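Local coordinates for protein ADP-ribosylating toxin CARDS (Mycoplasma pneumoniae, PDB 4TLV) that transfers ADP-ribosyl groups from NAD(+) to target proteins and causes vacuolization and cytopathic damage in mammalian cells, at residues N5-V10 against T190-Q195; H161-A166 against T426-F431; K525-R530 against A550-L555. All coordinates share one frame; numbering follows the deposited sequence.

Contact 1 lies wholly within the mono-ADP-ribosyltransferase domain, contact 2 joins that domain to D2, and contact 3 lies within D3 but reaches back to the transferase. Contacts 1 and 3 have centres about 28 Å apart and meet at their margins, where Gln195 NE2 packs 3.2 Å from Arg530 NH2. Contact 2 stands on the opposite side of the chain's centre from both: centre to centre it is about 39 Å from contact 1 and about 46 Å from contact 3. None of their segments falls in residues 208-258, the region inferred to form the NAD(+)-binding pocket. The sulfate at contact 1 and the acetate at contact 2 probably come from the crystallisation liquor.

Contact 1 of 3, residues N5-V10 against T190-Q195; sequences NPVRFV and TQANDQ. With SO4 (sulfate ion), chain G.
Val7 and Ala192 pair through one direct backbone bond and one relayed by water, although neither lies in a regular strand. Ala192 N donates to Val7 O over 3.0 Å, nearly straight at 164° and in the carbonyl plane. On the return path a water accepts from Val7 N and donates to Ala192 O, so it takes the place of a second direct bond and the two chains stay linked at both ends of the pair. Beside this link Val7 CB lies 3.9 Å from Ala192 CB, and the branched valine meets the same methyl with CG1; the small alanine suits a place where the backbones come so close.

Gln191 folds over Pro6. Its CG is flanked by both backbone N and carbonyl carbon (chi1 65°), and the side chain closes on a single proline carbon: Pro6 CB is 3.4 Å from Gln191 CB and 3.3 Å from Gln191 OE1. A CH group of this kind can lie against an amide oxygen.

Arg8 heads away from 190-195 and grips a sulfate. Arg8 NE reaches sulfate O3 at 2.7 Å and Arg8 NH2 reaches O1 at 2.9 Å, a two-pronged, in-plane grasp that arginine is shaped to make. Phe9 CE2 lies over one guanidinium face, towards its rim, while the edge of the phenyl ring meets sulfate O3. Arg147 also binds the anion, and Glu187 forms a salt bridge with Arg8 NH2.

The segment 5-10 leads into strand 9-14, an outermost strand of the five-stranded antiparallel sheet, with Arg8 and Val10 bonded through their backbones to Ala85 and Ile83. Val7, Val10 and Ala192 pack on Trp135 of strand 134-138, and Asn193 is hydrogen-bonded through its backbone to Phe89 of strand 89-91.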
loop_
_atom_site.group_PDB
_atom_site.type_symbol
_atom_site.label_atom_id
_atom_site.label_comp_id
_atom_site.label_asym_id
_atom_site.label_seq_id
_atom_site.Cartn_x
_atom_site.Cartn_y
_atom_site.Cartn_z
ATOM N N ASN A 5 15.285 -5.876 9.778
ATOM C CA ASN A 5 13.878 -5.606 9.494
ATOM C C ASN A 5 13.392 -6.493 8.359
ATOM O O ASN A 5 12.905 -6.002 7.344
ATOM C CB ASN A 5 13.707 -4.138 9.081
ATOM C CG ASN A 5 14.664 -3.744 7.954
ATOM O OD1 ASN A 5 15.815 -4.193 7.916
ATOM N ND2 ASN A 5 14.187 -2.909 7.027
ATOM N N PRO A 6 13.523 -7.808 8.524
ATOM C CA PRO A 6 13.214 -8.706 7.414
ATOM C C PRO A 6 11.704 -8.849 7.268
ATOM O O PRO A 6 10.949 -8.442 8.152
ATOM C CB PRO A 6 13.799 -10.031 7.899
ATOM C CG PRO A 6 13.545 -9.985 9.385
ATOM C CD PRO A 6 13.808 -8.541 9.773
ATOM N N VAL A 7 11.260 -9.407 6.153
ATOM C CA VAL A 7 9.894 -9.884 6.071
ATOM C C VAL A 7 9.927 -11.346 6.507
ATOM O O VAL A 7 10.451 -12.211 5.804
ATOM C CB VAL A 7 9.325 -9.700 4.650
ATOM C CG1 VAL A 7 8.065 -10.481 4.482
ATOM C CG2 VAL A 7 9.068 -8.210 4.384
ATOM N N ARG A 8 9.398 -11.615 7.693
ATOM C CA ARG A 8 9.548 -12.930 8.294
ATOM C C ARG A 8 8.347 -13.822 7.982
ATOM O O ARG A 8 8.500 -14.995 7.640
ATOM C CB ARG A 8 9.759 -12.785 9.813
ATOM C CG ARG A 8 9.791 -14.092 10.582
ATOM C CD ARG A 8 10.341 -13.869 12.008
ATOM N NE ARG A 8 9.753 -14.781 12.989
ATOM C CZ ARG A 8 9.947 -16.095 13.011
ATOM N NH1 ARG A 8 10.718 -16.685 12.099
ATOM N NH2 ARG A 8 9.364 -16.825 13.954
ATOM N N PHE A 9 7.150 -13.263 8.104
ATOM C CA PHE A 9 5.938 -14.013 7.775
ATOM C C PHE A 9 5.136 -13.325 6.684
ATOM O O PHE A 9 5.074 -12.083 6.612
ATOM C CB PHE A 9 5.058 -14.198 9.025
ATOM C CG PHE A 9 5.627 -15.172 10.024
ATOM C CD1 PHE A 9 5.691 -16.518 9.727
ATOM C CD2 PHE A 9 6.098 -14.734 11.263
ATOM C CE1 PHE A 9 6.223 -17.435 10.629
ATOM C CE2 PHE A 9 6.631 -15.645 12.175
ATOM C CZ PHE A 9 6.688 -16.990 11.864
ATOM N N VAL A 10 4.535 -14.138 5.831
ATOM C CA VAL A 10 3.556 -13.666 4.866
ATOM C C VAL A 10 2.272 -14.469 5.103
ATOM O O VAL A 10 2.268 -15.389 5.919
ATOM C CB VAL A 10 4.053 -13.798 3.403
ATOM C CG1 VAL A 10 5.217 -12.836 3.139
ATOM C CG2 VAL A 10 4.454 -15.229 3.061
ATOM N N THR A 190 14.510 -17.714 8.914
ATOM C CA THR A 190 14.817 -17.242 7.564
ATOM C C THR A 190 14.151 -15.889 7.337
ATOM O O THR A 190 13.457 -15.377 8.214
ATOM C CB THR A 190 14.297 -18.244 6.510
ATOM O OG1 THR A 190 12.904 -18.495 6.734
ATOM C CG2 THR A 190 15.045 -19.562 6.599
ATOM N N GLN A 191 14.354 -15.308 6.157
ATOM C CA GLN A 191 13.652 -14.088 5.787
ATOM C C GLN A 191 13.373 -14.107 4.285
ATOM O O GLN A 191 14.044 -14.815 3.543
ATOM C CB GLN A 191 14.499 -12.868 6.123
ATOM C CG GLN A 191 15.783 -12.806 5.306
ATOM C CD GLN A 191 16.503 -11.476 5.433
ATOM O OE1 GLN A 191 16.702 -11.028 6.667
ATOM N NE2 GLN A 191 16.873 -10.852 4.426
ATOM N N ALA A 192 12.384 -13.338 3.844
ATOM C CA ALA A 192 12.074 -13.259 2.421
ATOM C C ALA A 192 13.292 -12.720 1.675
ATOM O O ALA A 192 14.111 -12.017 2.254
ATOM C CB ALA A 192 10.864 -12.368 2.182
ATOM N N ASN A 193 13.408 -13.050 0.394
ATOM C CA ASN A 193 14.492 -12.507 -0.413
ATOM C C ASN A 193 14.389 -10.974 -0.508
ATOM O O ASN A 193 13.322 -10.445 -0.826
ATOM C CB ASN A 193 14.450 -13.116 -1.820
ATOM C CG ASN A 193 15.810 -13.072 -2.495
ATOM O OD1 ASN A 193 16.476 -12.039 -2.478
ATOM N ND2 ASN A 193 16.250 -14.206 -3.035
ATOM N N ASP A 194 15.475 -10.250 -0.236
ATOM C CA ASP A 194 15.399 -8.777 -0.329
ATOM C C ASP A 194 15.717 -8.238 -1.718
ATOM O O ASP A 194 15.759 -7.025 -1.920
ATOM C CB ASP A 194 16.247 -8.056 0.747
ATOM C CG ASP A 194 17.751 -8.326 0.622
ATOM O OD1 ASP A 194 18.185 -9.024 -0.319
ATOM O OD2 ASP A 194 18.509 -7.829 1.492
ATOM N N GLN A 195 15.934 -9.143 -2.666
ATOM C CA GLN A 195 16.237 -8.752 -4.045
ATOM C C GLN A 195 15.026 -8.830 -4.960
ATOM O O GLN A 195 14.119 -9.625 -4.733
ATOM C CB GLN A 195 17.312 -9.665 -4.626
ATOM C CG GLN A 195 18.409 -10.029 -3.672
ATOM C CD GLN A 195 19.642 -9.252 -3.941
ATOM O OE1 GLN A 195 20.540 -9.724 -4.634
ATOM N NE2 GLN A 195 19.715 -8.051 -3.384
HETATM S S SO4 G . 7.392 -14.204 15.958
HETATM O O1 SO4 G . 7.847 -15.580 16.137
HETATM O O2 SO4 G . 7.734 -13.375 17.128
HETATM O O3 SO4 G . 8.055 -13.645 14.785
HETATM O O4 SO4 G . 5.926 -14.198 15.783
HETATM O O HOH W 1 13.341 -9.822 4.079
#

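Contact 2 of 3, residues H161-A166 against T426-F431; sequences HAHHPA and TTHAQF. With ACT (acetate ion), chain M.
His163 and His428 are brought together by different first torsions: chi1 of 78° sets His163 CG between its backbone N and carbonyl carbon, whereas chi1 of -71° holds His428 CG anti to the carbonyl carbon. The rings form an offset edge-to-face pair, the edge of His163 directed to the face of His428, with centroids 5.7 Å apart and planes at 72°.

An acetate, probably a crystallisation additive, sits between the two loops. The first torsion of His163 and the turn of its ring set ND1 near the backbone N of the same residue. His163 ND1 donates to acetate OXT at 2.8 Å, and His163 N donates to acetate OXT at 3.1 Å. This oxygen lies at the edge of the imidazole, in its plane. From the other segment Ala429 N, at the start of the 3-10 segment, donates to acetate O at 2.9 Å. His163 NE2 is bonded to Glu273 OE2; with a carboxylate at each ring nitrogen, a protonated ring would be consistent in this crystal. His428 NE2 is held by Glu424 O.

Small side chains let the backbones approach on one flank of the anion, with Ala162 CB 4.0 Å from Ala429 CB. Farther along, the side chains of Pro165 and Gln430 run antiparallel alongside each other, Pro165 CG lying 3.7 Å from Gln430 NE2. Gln430 NE2 bonds to Glu271 O and Gln430 OE1 to Glu273 N, within the KELED motif involved in host ER trafficking. The contact is thus a loop-to-loop domain interface, joining the transferase domain to the beta-trefoil D2.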
loop_
_atom_site.group_PDB
_atom_site.type_symbol
_atom_site.label_atom_id
_atom_site.label_comp_id
_atom_site.label_asym_id
_atom_site.label_seq_id
_atom_site.Cartn_x
_atom_site.Cartn_y
_atom_site.Cartn_z
ATOM N N HIS A 161 -30.844 -5.040 8.032
ATOM C CA HIS A 161 -31.110 -3.602 8.120
ATOM C C HIS A 161 -30.316 -2.739 7.127
ATOM O O HIS A 161 -30.850 -1.794 6.552
ATOM C CB HIS A 161 -30.859 -3.107 9.546
ATOM C CG HIS A 161 -31.682 -3.811 10.584
ATOM N ND1 HIS A 161 -33.013 -3.532 10.793
ATOM C CD2 HIS A 161 -31.354 -4.783 11.470
ATOM C CE1 HIS A 161 -33.475 -4.303 11.764
ATOM N NE2 HIS A 161 -32.488 -5.065 12.195
ATOM N N ALA A 162 -29.037 -3.039 6.947
ATOM C CA ALA A 162 -28.206 -2.206 6.064
ATOM C C ALA A 162 -28.789 -2.192 4.661
ATOM O O ALA A 162 -29.188 -3.235 4.150
ATOM C CB ALA A 162 -26.771 -2.733 6.032
ATOM N N HIS A 163 -28.828 -1.024 4.024
ATOM C CA HIS A 163 -29.242 -0.979 2.626
ATOM C C HIS A 163 -28.134 -1.565 1.764
ATOM O O HIS A 163 -26.977 -1.628 2.186
ATOM C CB HIS A 163 -29.601 0.440 2.180
ATOM C CG HIS A 163 -28.412 1.308 1.892
ATOM N ND1 HIS A 163 -27.700 1.952 2.882
ATOM C CD2 HIS A 163 -27.826 1.656 0.721
ATOM C CE1 HIS A 163 -26.721 2.653 2.333
ATOM N NE2 HIS A 163 -26.775 2.489 1.024
ATOM N N HIS A 164 -28.495 -2.024 0.575
ATOM C CA HIS A 164 -27.551 -2.710 -0.310
ATOM C C HIS A 164 -27.088 -1.770 -1.423
ATOM O O HIS A 164 -27.826 -1.525 -2.366
ATOM C CB HIS A 164 -28.230 -3.928 -0.927
ATOM C CG HIS A 164 -28.792 -4.876 0.083
ATOM N ND1 HIS A 164 -29.831 -5.737 -0.203
ATOM C CD2 HIS A 164 -28.468 -5.094 1.379
ATOM C CE1 HIS A 164 -30.116 -6.453 0.870
ATOM N NE2 HIS A 164 -29.307 -6.081 1.846
ATOM N N PRO A 165 -25.870 -1.218 -1.309
ATOM C CA PRO A 165 -25.457 -0.224 -2.306
ATOM C C PRO A 165 -25.402 -0.836 -3.714
ATOM O O PRO A 165 -24.761 -1.870 -3.918
ATOM C CB PRO A 165 -24.059 0.212 -1.817
ATOM C CG PRO A 165 -24.044 -0.167 -0.322
ATOM C CD PRO A 165 -24.838 -1.445 -0.280
ATOM N N ALA A 166 -26.077 -0.195 -4.666
ATOM C CA ALA A 166 -26.191 -0.714 -6.027
ATOM C C ALA A 166 -26.636 -2.171 -6.067
ATOM O O ALA A 166 -26.249 -2.921 -6.960
ATOM C CB ALA A 166 -24.865 -0.526 -6.787
ATOM N N THR A 426 -26.614 6.507 11.830
ATOM C CA THR A 426 -25.214 6.781 12.143
ATOM C C THR A 426 -24.277 6.507 10.951
ATOM O O THR A 426 -24.455 7.074 9.870
ATOM C CB THR A 426 -24.749 6.068 13.441
ATOM O OG1 THR A 426 -25.072 4.674 13.396
ATOM C CG2 THR A 426 -25.424 6.693 14.669
ATOM N N THR A 427 -23.277 5.660 11.147
ATOM C CA THR A 427 -22.333 5.364 10.074
ATOM C C THR A 427 -22.935 4.366 9.099
ATOM O O THR A 427 -23.408 3.316 9.512
ATOM C CB THR A 427 -21.049 4.749 10.636
ATOM O OG1 THR A 427 -20.577 5.566 11.709
ATOM C CG2 THR A 427 -19.971 4.648 9.537
ATOM N N HIS A 428 -22.903 4.665 7.807
ATOM C CA HIS A 428 -23.402 3.676 6.856
ATOM C C HIS A 428 -22.429 2.516 6.686
ATOM O O HIS A 428 -21.235 2.654 6.945
ATOM C CB HIS A 428 -23.831 4.322 5.552
ATOM C CG HIS A 428 -25.098 5.118 5.693
ATOM N ND1 HIS A 428 -25.834 5.807 4.789
ATOM C CD2 HIS A 428 -25.746 5.260 6.904
ATOM C CE1 HIS A 428 -26.901 6.353 5.467
ATOM N NE2 HIS A 428 -26.825 6.007 6.740
ATOM N N ALA A 429 -22.956 1.363 6.292
ATOM C CA ALA A 429 -22.238 0.103 6.469
ATOM C C ALA A 429 -20.931 0.040 5.680
ATOM O O ALA A 429 -19.967 -0.599 6.115
ATOM C CB ALA A 429 -23.141 -1.084 6.086
ATOM N N GLN A 430 -20.888 0.686 4.517
ATOM C CA GLN A 430 -19.700 0.523 3.672
ATOM C C GLN A 430 -18.466 1.214 4.247
ATOM O O GLN A 430 -17.346 0.892 3.872
ATOM C CB GLN A 430 -19.952 0.951 2.220
ATOM C CG GLN A 430 -20.045 2.449 2.015
ATOM C CD GLN A 430 -20.291 2.773 0.565
ATOM O OE1 GLN A 430 -19.344 3.459 -0.058
ATOM N NE2 GLN A 430 -21.322 2.380 -0.002
ATOM N N PHE A 431 -18.651 2.132 5.188
ATOM C CA PHE A 431 -17.478 2.751 5.786
ATOM C C PHE A 431 -16.508 1.721 6.360
ATOM O O PHE A 431 -15.289 1.858 6.231
ATOM C CB PHE A 431 -17.812 3.788 6.869
ATOM C CG PHE A 431 -16.584 4.436 7.425
ATOM C CD1 PHE A 431 -15.853 5.309 6.648
ATOM C CD2 PHE A 431 -16.114 4.116 8.689
ATOM C CE1 PHE A 431 -14.682 5.888 7.143
ATOM C CE2 PHE A 431 -14.965 4.699 9.177
ATOM C CZ PHE A 431 -14.248 5.581 8.393
HETATM C C ACT M . -26.885 1.401 6.325
HETATM O O ACT M . -25.803 1.379 5.690
HETATM O OXT ACT M . -27.939 1.447 5.647
HETATM C CH3 ACT M . -26.923 1.368 7.823
#

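Contact 3 of 3, residues K525-R530 against A550-L555; sequences KWYFSR and ADNQQL
Trp526 reaches the second segment with the far corner of its indole. The long ring system carries CZ3 across, obliquely, to within 4.1 Å of Gln553 O and 4.3 Å of Leu555 CB; this corner, not the whole benzo ring, touches the leucine. The ring's only polar atom is satisfied separately, NE1 bonding to Leu494 O. Gln553 is anchored too: NE2 bonds to Leu498 O, and its OE1 accepts from Asp551 N at 2.9 Å.

Tyr527, the next residue along the strand, projects to the other side and ends on Asn552. With chi1 at 65° the ring is carried across to where Tyr527 OH donates to Asn552 OD1 at a short 2.6 Å. The hydroxyl approaches from 57° out of the carbonyl plane, while Asn552 OD1 lies at the edge of the Tyr527 ring, in its plane; phenol and amide planes stand 74° apart.

Both segments belong to the D3 beta-trefoil, where strand 526-529 pairs with 543-548 and the loop 550-553 leads into strand 554-558. Asn552 has left-handed backbone angles, which asparagine tolerates better than most residues. Its ND2 bonds to Arg104 O, at the end of transferase helix 92-104, and Tyr527 also packs on that helix. Farther on, Ser529 OG is hydrogen-bonded to Asp101 of the same helix, and Arg530 touches Asn98.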
loop_
_atom_site.group_PDB
_atom_site.type_symbol
_atom_site.label_atom_id
_atom_site.label_comp_id
_atom_site.label_asym_id
_atom_site.label_seq_id
_atom_site.Cartn_x
_atom_site.Cartn_y
_atom_site.Cartn_z
ATOM N N LYS A 525 9.246 13.306 -14.794
ATOM C CA LYS A 525 9.188 11.872 -14.457
ATOM C C LYS A 525 10.539 11.268 -14.071
ATOM O O LYS A 525 11.534 11.451 -14.779
ATOM C CB LYS A 525 8.559 11.083 -15.612
ATOM C CG LYS A 525 7.157 11.570 -15.967
ATOM C CD LYS A 525 6.445 10.594 -16.866
ATOM C CE LYS A 525 4.985 11.019 -17.045
ATOM N NZ LYS A 525 4.324 10.122 -18.017
ATOM N N TRP A 526 10.554 10.519 -12.964
ATOM C CA TRP A 526 11.782 9.948 -12.417
ATOM C C TRP A 526 11.592 8.476 -12.057
ATOM O O TRP A 526 10.473 8.027 -11.809
ATOM C CB TRP A 526 12.214 10.721 -11.171
ATOM C CG TRP A 526 12.378 12.168 -11.427
ATOM C CD1 TRP A 526 11.399 13.123 -11.407
ATOM C CD2 TRP A 526 13.590 12.838 -11.775
ATOM N NE1 TRP A 526 11.932 14.350 -11.724
ATOM C CE2 TRP A 526 13.279 14.206 -11.946
ATOM C CE3 TRP A 526 14.914 12.419 -11.953
ATOM C CZ2 TRP A 526 14.245 15.160 -12.284
ATOM C CZ3 TRP A 526 15.882 13.375 -12.288
ATOM C CH2 TRP A 526 15.536 14.723 -12.453
ATOM N N TYR A 527 12.690 7.729 -12.026
ATOM C CA TYR A 527 12.640 6.341 -11.565
ATOM C C TYR A 527 13.881 6.000 -10.757
ATOM O O TYR A 527 14.907 6.685 -10.848
ATOM C CB TYR A 527 12.461 5.372 -12.739
ATOM C CG TYR A 527 13.631 5.355 -13.693
ATOM C CD1 TYR A 527 13.761 6.323 -14.686
ATOM C CD2 TYR A 527 14.612 4.371 -13.601
ATOM C CE1 TYR A 527 14.848 6.303 -15.571
ATOM C CE2 TYR A 527 15.696 4.342 -14.474
ATOM C CZ TYR A 527 15.806 5.311 -15.454
ATOM O OH TYR A 527 16.884 5.280 -16.315
ATOM N N PHE A 528 13.776 4.948 -9.948
ATOM C CA PHE A 528 14.853 4.550 -9.048
ATOM C C PHE A 528 15.613 3.359 -9.626
ATOM O O PHE A 528 15.019 2.513 -10.309
ATOM C CB PHE A 528 14.278 4.185 -7.671
ATOM C CG PHE A 528 13.533 5.322 -7.011
ATOM C CD1 PHE A 528 12.219 5.602 -7.364
ATOM C CD2 PHE A 528 14.157 6.106 -6.048
ATOM C CE1 PHE A 528 11.530 6.657 -6.771
ATOM C CE2 PHE A 528 13.480 7.167 -5.445
ATOM C CZ PHE A 528 12.168 7.445 -5.808
ATOM N N SER A 529 16.917 3.310 -9.353
ATOM C CA SER A 529 17.803 2.252 -9.864
ATOM C C SER A 529 18.670 1.694 -8.762
ATOM O O SER A 529 19.273 2.449 -8.002
ATOM C CB SER A 529 18.751 2.790 -10.950
ATOM O OG SER A 529 18.037 3.379 -12.013
ATOM N N ARG A 530 18.765 0.370 -8.694
ATOM C CA ARG A 530 19.652 -0.277 -7.742
ATOM C C ARG A 530 21.087 -0.333 -8.274
ATOM O O ARG A 530 22.031 -0.251 -7.507
ATOM C CB ARG A 530 19.148 -1.700 -7.405
ATOM C CG ARG A 530 17.778 -1.731 -6.699
ATOM C CD ARG A 530 17.227 -3.159 -6.649
ATOM N NE ARG A 530 18.127 -4.030 -5.887
ATOM C CZ ARG A 530 18.052 -4.229 -4.574
ATOM N NH1 ARG A 530 17.087 -3.652 -3.861
ATOM N NH2 ARG A 530 18.929 -5.025 -3.978
ATOM N N ALA A 550 13.138 11.272 -19.310
ATOM C CA ALA A 550 13.334 11.967 -20.590
ATOM C C ALA A 550 14.522 11.424 -21.390
ATOM O O ALA A 550 14.371 11.047 -22.549
ATOM C CB ALA A 550 13.470 13.478 -20.379
ATOM N N ASP A 551 15.692 11.388 -20.769
ATOM C CA ASP A 551 16.902 10.952 -21.462
ATOM C C ASP A 551 17.886 10.354 -20.466
ATOM O O ASP A 551 19.102 10.427 -20.659
ATOM C CB ASP A 551 17.546 12.132 -22.219
ATOM C CG ASP A 551 18.544 11.678 -23.290
ATOM O OD1 ASP A 551 18.464 10.515 -23.749
ATOM O OD2 ASP A 551 19.410 12.493 -23.676
ATOM N N ASN A 552 17.355 9.771 -19.390
ATOM C CA ASN A 552 18.179 9.143 -18.353
ATOM C C ASN A 552 19.178 10.054 -17.665
ATOM O O ASN A 552 20.216 9.600 -17.185
ATOM C CB ASN A 552 18.862 7.885 -18.882
ATOM C CG ASN A 552 17.878 6.805 -19.169
ATOM O OD1 ASN A 552 16.882 6.683 -18.455
ATOM N ND2 ASN A 552 18.115 6.026 -20.223
ATOM N N GLN A 553 18.845 11.336 -17.593
ATOM C CA GLN A 553 19.642 12.281 -16.820
ATOM C C GLN A 553 19.626 11.852 -15.375
ATOM O O GLN A 553 18.556 11.511 -14.845
ATOM C CB GLN A 553 19.056 13.693 -16.929
ATOM C CG GLN A 553 18.954 14.226 -18.356
ATOM C CD GLN A 553 17.624 13.919 -19.044
ATOM O OE1 GLN A 553 16.913 12.965 -18.704
ATOM N NE2 GLN A 553 17.285 14.740 -20.025
ATOM N N GLN A 554 20.796 11.881 -14.736
ATOM C CA GLN A 554 20.951 11.341 -13.393
ATOM C C GLN A 554 21.005 12.398 -12.294
ATOM O O GLN A 554 21.793 13.352 -12.344
ATOM C CB GLN A 554 22.185 10.431 -13.289
ATOM C CG GLN A 554 22.243 9.693 -11.955
ATOM C CD GLN A 554 23.414 8.720 -11.853
ATOM O OE1 GLN A 554 24.148 8.505 -12.823
ATOM N NE2 GLN A 554 23.584 8.121 -10.674
ATOM N N LEU A 555 20.161 12.208 -11.287
ATOM C CA LEU A 555 20.120 13.101 -10.131
ATOM C C LEU A 555 21.353 12.898 -9.263
ATOM O O LEU A 555 21.667 11.772 -8.873
ATOM C CB LEU A 555 18.858 12.827 -9.298
ATOM C CG LEU A 555 18.507 13.862 -8.235
ATOM C CD1 LEU A 555 18.172 15.204 -8.924
ATOM C CD2 LEU A 555 17.347 13.395 -7.376
#